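Local coordinates for protein predicted metal-dependent hydrolase of the TIM-barrel fold (Lactobacillus casei, PDB 2QPX) that is of unconfirmed function but binds two zinc ions in a TIM barrel of the amidohydrolase family and probably acts as a metal-dependent hydrolase, at residues L14-C19 against E324-A329; A35-E40 against D318-P323. All coordinates share one frame; numbering follows the deposited sequence.

Contact 1: L14-C19 against E324-A329; sequences LLDHHC and EMYGLA. With ZN (zinc ion), chain B.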
# COMPACT_ATOMS: atom_id res chain seq x y z
N LEU A 14 -15.09 -20.44 16.26
CA LEU A 14 -14.24 -19.23 16.33
C LEU A 14 -13.78 -19.01 17.74
O LEU A 14 -14.59 -18.99 18.66
CB LEU A 14 -15.02 -17.98 15.86
CG LEU A 14 -15.52 -17.99 14.41
CD1 LEU A 14 -16.52 -16.84 14.19
CD2 LEU A 14 -14.34 -17.94 13.39
N LEU A 15 -12.47 -18.80 17.90
CA LEU A 15 -11.91 -18.33 19.17
C LEU A 15 -11.55 -16.88 18.91
O LEU A 15 -10.62 -16.60 18.15
CB LEU A 15 -10.70 -19.16 19.59
CG LEU A 15 -10.28 -19.06 21.06
CD1 LEU A 15 -9.08 -20.00 21.38
CD2 LEU A 15 -9.98 -17.58 21.54
N ASP A 16 -12.32 -15.97 19.50
CA ASP A 16 -12.13 -14.54 19.25
C ASP A 16 -11.05 -14.07 20.22
O ASP A 16 -11.33 -13.74 21.37
CB ASP A 16 -13.43 -13.76 19.47
CG ASP A 16 -13.42 -12.37 18.84
OD1 ASP A 16 -12.31 -11.85 18.55
OD2 ASP A 16 -14.54 -11.81 18.70
N HIS A 17 -9.81 -14.01 19.71
CA HIS A 17 -8.65 -13.83 20.60
C HIS A 17 -8.44 -12.39 21.07
O HIS A 17 -7.63 -12.16 21.97
CB HIS A 17 -7.36 -14.41 19.99
CG HIS A 17 -6.66 -13.45 19.12
ND1 HIS A 17 -5.57 -12.72 19.55
CD2 HIS A 17 -6.96 -13.00 17.87
CE1 HIS A 17 -5.26 -11.84 18.62
NE2 HIS A 17 -6.07 -11.99 17.58
N HIS A 18 -9.15 -11.43 20.47
CA HIS A 18 -9.09 -10.06 20.89
C HIS A 18 -10.41 -9.35 20.64
O HIS A 18 -10.76 -9.09 19.48
CB HIS A 18 -7.96 -9.30 20.18
CG HIS A 18 -7.95 -7.86 20.55
ND1 HIS A 18 -7.37 -7.38 21.71
CD2 HIS A 18 -8.52 -6.79 19.95
CE1 HIS A 18 -7.56 -6.07 21.79
NE2 HIS A 18 -8.28 -5.69 20.75
N CYS A 19 -11.08 -8.97 21.72
CA CYS A 19 -12.35 -8.27 21.62
C CYS A 19 -12.59 -7.51 22.92
O CYS A 19 -11.70 -7.40 23.76
CB CYS A 19 -13.48 -9.26 21.24
SG CYS A 19 -13.64 -10.63 22.42
N GLU A 324 -23.96 -7.36 17.22
CA GLU A 324 -23.85 -7.13 15.76
C GLU A 324 -22.42 -6.92 15.30
O GLU A 324 -22.07 -7.30 14.17
CB GLU A 324 -24.67 -5.92 15.32
CG GLU A 324 -26.16 -6.08 15.44
CD GLU A 324 -26.75 -5.71 16.81
OE1 GLU A 324 -26.05 -5.64 17.82
OE2 GLU A 324 -28.00 -5.57 16.87
N MSE A 325 -21.60 -6.26 16.11
CA MSE A 325 -20.25 -5.98 15.68
C MSE A 325 -19.45 -7.27 15.68
O MSE A 325 -18.60 -7.48 14.81
CB MSE A 325 -19.59 -4.92 16.56
CG MSE A 325 -18.19 -4.48 16.11
SE MSE A 325 -17.57 -2.93 17.06
CE MSE A 325 -15.80 -2.78 16.22
N TYR A 326 -19.69 -8.14 16.68
CA TYR A 326 -19.09 -9.45 16.66
C TYR A 326 -19.55 -10.27 15.43
O TYR A 326 -18.72 -10.91 14.71
CB TYR A 326 -19.48 -10.23 17.92
CG TYR A 326 -18.69 -9.85 19.18
CD1 TYR A 326 -19.08 -8.82 20.01
CD2 TYR A 326 -17.51 -10.53 19.50
CE1 TYR A 326 -18.34 -8.50 21.14
CE2 TYR A 326 -16.77 -10.23 20.63
CZ TYR A 326 -17.20 -9.23 21.45
OH TYR A 326 -16.45 -8.97 22.56
N GLY A 327 -20.86 -10.30 15.22
CA GLY A 327 -21.42 -11.05 14.10
C GLY A 327 -20.91 -10.61 12.75
O GLY A 327 -20.63 -11.46 11.88
N LEU A 328 -20.84 -9.30 12.54
CA LEU A 328 -20.39 -8.80 11.23
C LEU A 328 -18.94 -9.20 10.93
O LEU A 328 -18.60 -9.61 9.83
CB LEU A 328 -20.58 -7.30 11.06
CG LEU A 328 -20.30 -6.71 9.67
CD1 LEU A 328 -21.16 -7.38 8.65
CD2 LEU A 328 -20.53 -5.19 9.67
N ALA A 329 -18.09 -9.15 11.96
CA ALA A 329 -16.71 -9.58 11.83
C ALA A 329 -16.66 -11.02 11.42
O ALA A 329 -15.92 -11.41 10.51
CB ALA A 329 -15.92 -9.37 13.18
ZN ZN B . -9.11 -3.77 20.55
O HOH W 1 -8.97 -2.09 19.34

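Contact 2: A35-E40 against D318-P323; sequences AQVSTE and DASTYP. With ZN (zinc ion), chain B.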
# COMPACT_ATOMS: atom_id res chain seq x y z
N ALA A 35 -24.48 2.96 15.50
CA ALA A 35 -23.77 3.86 14.59
C ALA A 35 -22.45 4.33 15.20
O ALA A 35 -21.41 4.29 14.55
CB ALA A 35 -24.67 5.05 14.20
N GLN A 36 -22.47 4.73 16.46
CA GLN A 36 -21.29 5.29 17.09
C GLN A 36 -20.17 4.23 17.19
O GLN A 36 -19.01 4.57 16.95
CB GLN A 36 -21.64 5.90 18.45
CG GLN A 36 -22.50 7.16 18.31
CD GLN A 36 -23.24 7.58 19.60
OE1 GLN A 36 -23.28 6.85 20.56
NE2 GLN A 36 -23.84 8.78 19.59
N VAL A 37 -20.51 2.96 17.44
CA VAL A 37 -19.49 1.94 17.58
C VAL A 37 -19.00 1.40 16.22
O VAL A 37 -17.95 0.75 16.15
CB VAL A 37 -19.95 0.80 18.53
CG1 VAL A 37 -20.86 -0.20 17.83
CG2 VAL A 37 -18.70 0.11 19.15
N SER A 38 -19.72 1.73 15.14
CA SER A 38 -19.39 1.24 13.81
C SER A 38 -18.21 1.95 13.17
O SER A 38 -17.83 1.61 12.04
CB SER A 38 -20.60 1.37 12.88
OG SER A 38 -20.85 2.71 12.51
N THR A 39 -17.61 2.90 13.89
CA THR A 39 -16.51 3.71 13.39
C THR A 39 -15.58 4.07 14.52
O THR A 39 -15.98 4.03 15.68
CB THR A 39 -17.04 5.04 12.76
OG1 THR A 39 -15.97 5.81 12.21
CG2 THR A 39 -17.82 5.90 13.78
N GLU A 40 -14.35 4.44 14.20
CA GLU A 40 -13.42 5.00 15.17
C GLU A 40 -13.48 6.52 15.30
O GLU A 40 -12.74 7.10 16.10
CB GLU A 40 -12.00 4.53 14.85
CG GLU A 40 -11.89 3.01 14.97
CD GLU A 40 -12.36 2.51 16.36
OE1 GLU A 40 -11.80 2.99 17.36
OE2 GLU A 40 -13.27 1.66 16.46
N ASP A 318 -12.25 -7.71 17.24
CA ASP A 318 -12.06 -6.40 17.86
C ASP A 318 -13.40 -5.74 18.23
O ASP A 318 -13.47 -4.51 18.38
CB ASP A 318 -11.19 -5.42 17.02
CG ASP A 318 -10.62 -4.30 17.87
OD1 ASP A 318 -10.34 -4.54 19.05
OD2 ASP A 318 -10.41 -3.18 17.39
N ALA A 319 -14.44 -6.55 18.41
CA ALA A 319 -15.76 -6.02 18.60
C ALA A 319 -15.99 -5.58 20.05
O ALA A 319 -15.46 -6.18 20.99
CB ALA A 319 -16.83 -7.07 18.20
N SER A 320 -16.81 -4.53 20.22
CA SER A 320 -17.32 -4.12 21.52
C SER A 320 -18.78 -3.86 21.40
O SER A 320 -19.35 -3.80 20.31
CB SER A 320 -16.67 -2.83 22.06
OG SER A 320 -17.15 -1.65 21.47
N THR A 321 -19.37 -3.65 22.58
CA THR A 321 -20.65 -2.95 22.76
C THR A 321 -21.89 -3.80 22.46
O THR A 321 -22.70 -4.03 23.34
CB THR A 321 -20.64 -1.59 21.97
OG1 THR A 321 -19.57 -0.78 22.44
CG2 THR A 321 -21.99 -0.83 22.12
N TYR A 322 -22.02 -4.27 21.22
CA TYR A 322 -23.16 -5.02 20.78
C TYR A 322 -22.81 -6.22 19.96
O TYR A 322 -21.82 -6.22 19.23
CB TYR A 322 -24.07 -4.10 19.97
CG TYR A 322 -24.92 -3.07 20.71
CD1 TYR A 322 -25.57 -3.38 21.90
CD2 TYR A 322 -25.13 -1.81 20.18
CE1 TYR A 322 -26.43 -2.46 22.51
CE2 TYR A 322 -25.99 -0.90 20.76
CZ TYR A 322 -26.63 -1.22 21.94
OH TYR A 322 -27.47 -0.29 22.47
N PRO A 323 -23.65 -7.26 20.00
CA PRO A 323 -23.33 -8.50 19.28
C PRO A 323 -23.28 -8.36 17.77
O PRO A 323 -22.60 -9.16 17.12
CB PRO A 323 -24.40 -9.48 19.74
CG PRO A 323 -25.57 -8.59 20.14
CD PRO A 323 -24.90 -7.39 20.79
ZN ZN B . -9.11 -3.77 20.55
O HOH W 1 -8.97 -2.09 19.34

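Contact 1: L14-C19 against E324-A329
Tyr326 reaches from its helix to the strand and meets Cys19 and Asp16 at its ring, the three side chains making a small, wholly buried contact. The sulfur-aromatic part is edge-on: Cys19 SG lies in the ring plane, 4.9 Å from the centroid of the Tyr326 ring, and 3.3 Å from Tyr326 OH. Cys19 CB comes in obliquely, 3.5 Å from Tyr326 CE2, adding an apolar touch. A chi1 of 57° sets SG between the backbone N and the carbonyl carbon, beside the phenol oxygen; the backbone itself places CB. The polar part is also at the rim, where Asp16 OD2 sits astride the CD2-CE2 edge of the Tyr326 ring, 3.3 Å from each carbon and close to the ring plane, the carboxylate turned 79° from the ring. This places a probably negative oxygen against the ring's C-H edge, where the polarity suits it. Both polar ends have partners outside the two segments: Asp16 OD2 hydrogen-bonds Ser317 OG, and Tyr326 OH hydrogen-bonds His20 O. The metal part belongs to the strand's end, where His18 NE2 binds zinc at 2.1 Å and His18 ND1 is paired with Gln226 OE1. His18 and His20 form the His-X-His metal motif of amidohydrolases. Strand 14-19 runs parallel to strand 95-101 at the barrel wall, helix 349-367 packs on Leu14, Leu15 and His17, and helix 54-66 packs on Met325 and Leu328 of helix 323-342.

Contact 2: A35-E40 against D318-P323
Val37, in the last turn of helix 30-37, carries this contact with a single methyl group set against two hydroxyls. Before it in sequence, Ala35 contributes its carbonyl to the helix end: Ala35 O accepts from both Ser38 N and Ser38 OG, the hydroxyl at 2.6 Å and tilted 19° from the carbonyl plane. Both bonds close the turn Ala35-Ser38, with Val37 inside it. The valine side chain points to the loop 318-323, and CG2, set anti to the backbone N, does the touching. Val37 CG2 lies 3.3 Å from Ser320 OG and 3.5 Å from Thr321 OG1, and Val37 and Thr321 meet tip to tip. The two hydroxyls are joined to each other by a hydrogen bond of 2.7 Å between Ser320 OG and Thr321 OG1, so the methyl sits against a linked polar pair. Thr321 is the central residue of a classic gamma turn (phi 79°, psi -61°), closed by Tyr322 N to Ser320 O at 2.9 Å, which presents its hydroxyl beside that of Ser320. Backbone hydrogen bonds join Thr321 to Phe21 and Ile23, and its CG2 rests over one face of the Tyr322 ring, offset toward the rim. Farther along, Glu40 OE2 stays 5.7 Å from Asp318 OD2, without contact. The facing segment starts at the zinc ligand Asp318 and leads into helix 323-342. Around the contact, helix 54-66 packs on Val37 and Ser38 through Phe59, helix 47-50 lies against Ala35, Gln36, Ser38 and Thr39, and helix 79-92 packs on Tyr322 and Pro323.

Contact 1 and contact 2 lie about 11 Å apart between centres and share one zinc ion: His18 of contact 1 and Asp318 of contact 2, whose OD1 is 2.1 Å from the metal, bind it together with His20 and the carboxylated Lys167. Water 1 completes the link, 2.1 Å from zinc and hydrogen-bonded to Asp318 OD2 at 2.7 Å. Segments 14-19 and 318-323 also join directly, through a probable backbone hydrogen bond from Asp318 N to His18 O of 3.0 Å. Met325 packs its CG on Ala319 CB at 3.6 Å. Lys167 bridges to the second zinc, which His228 and His264 also bind, as in the binuclear centres of amidohydrolases.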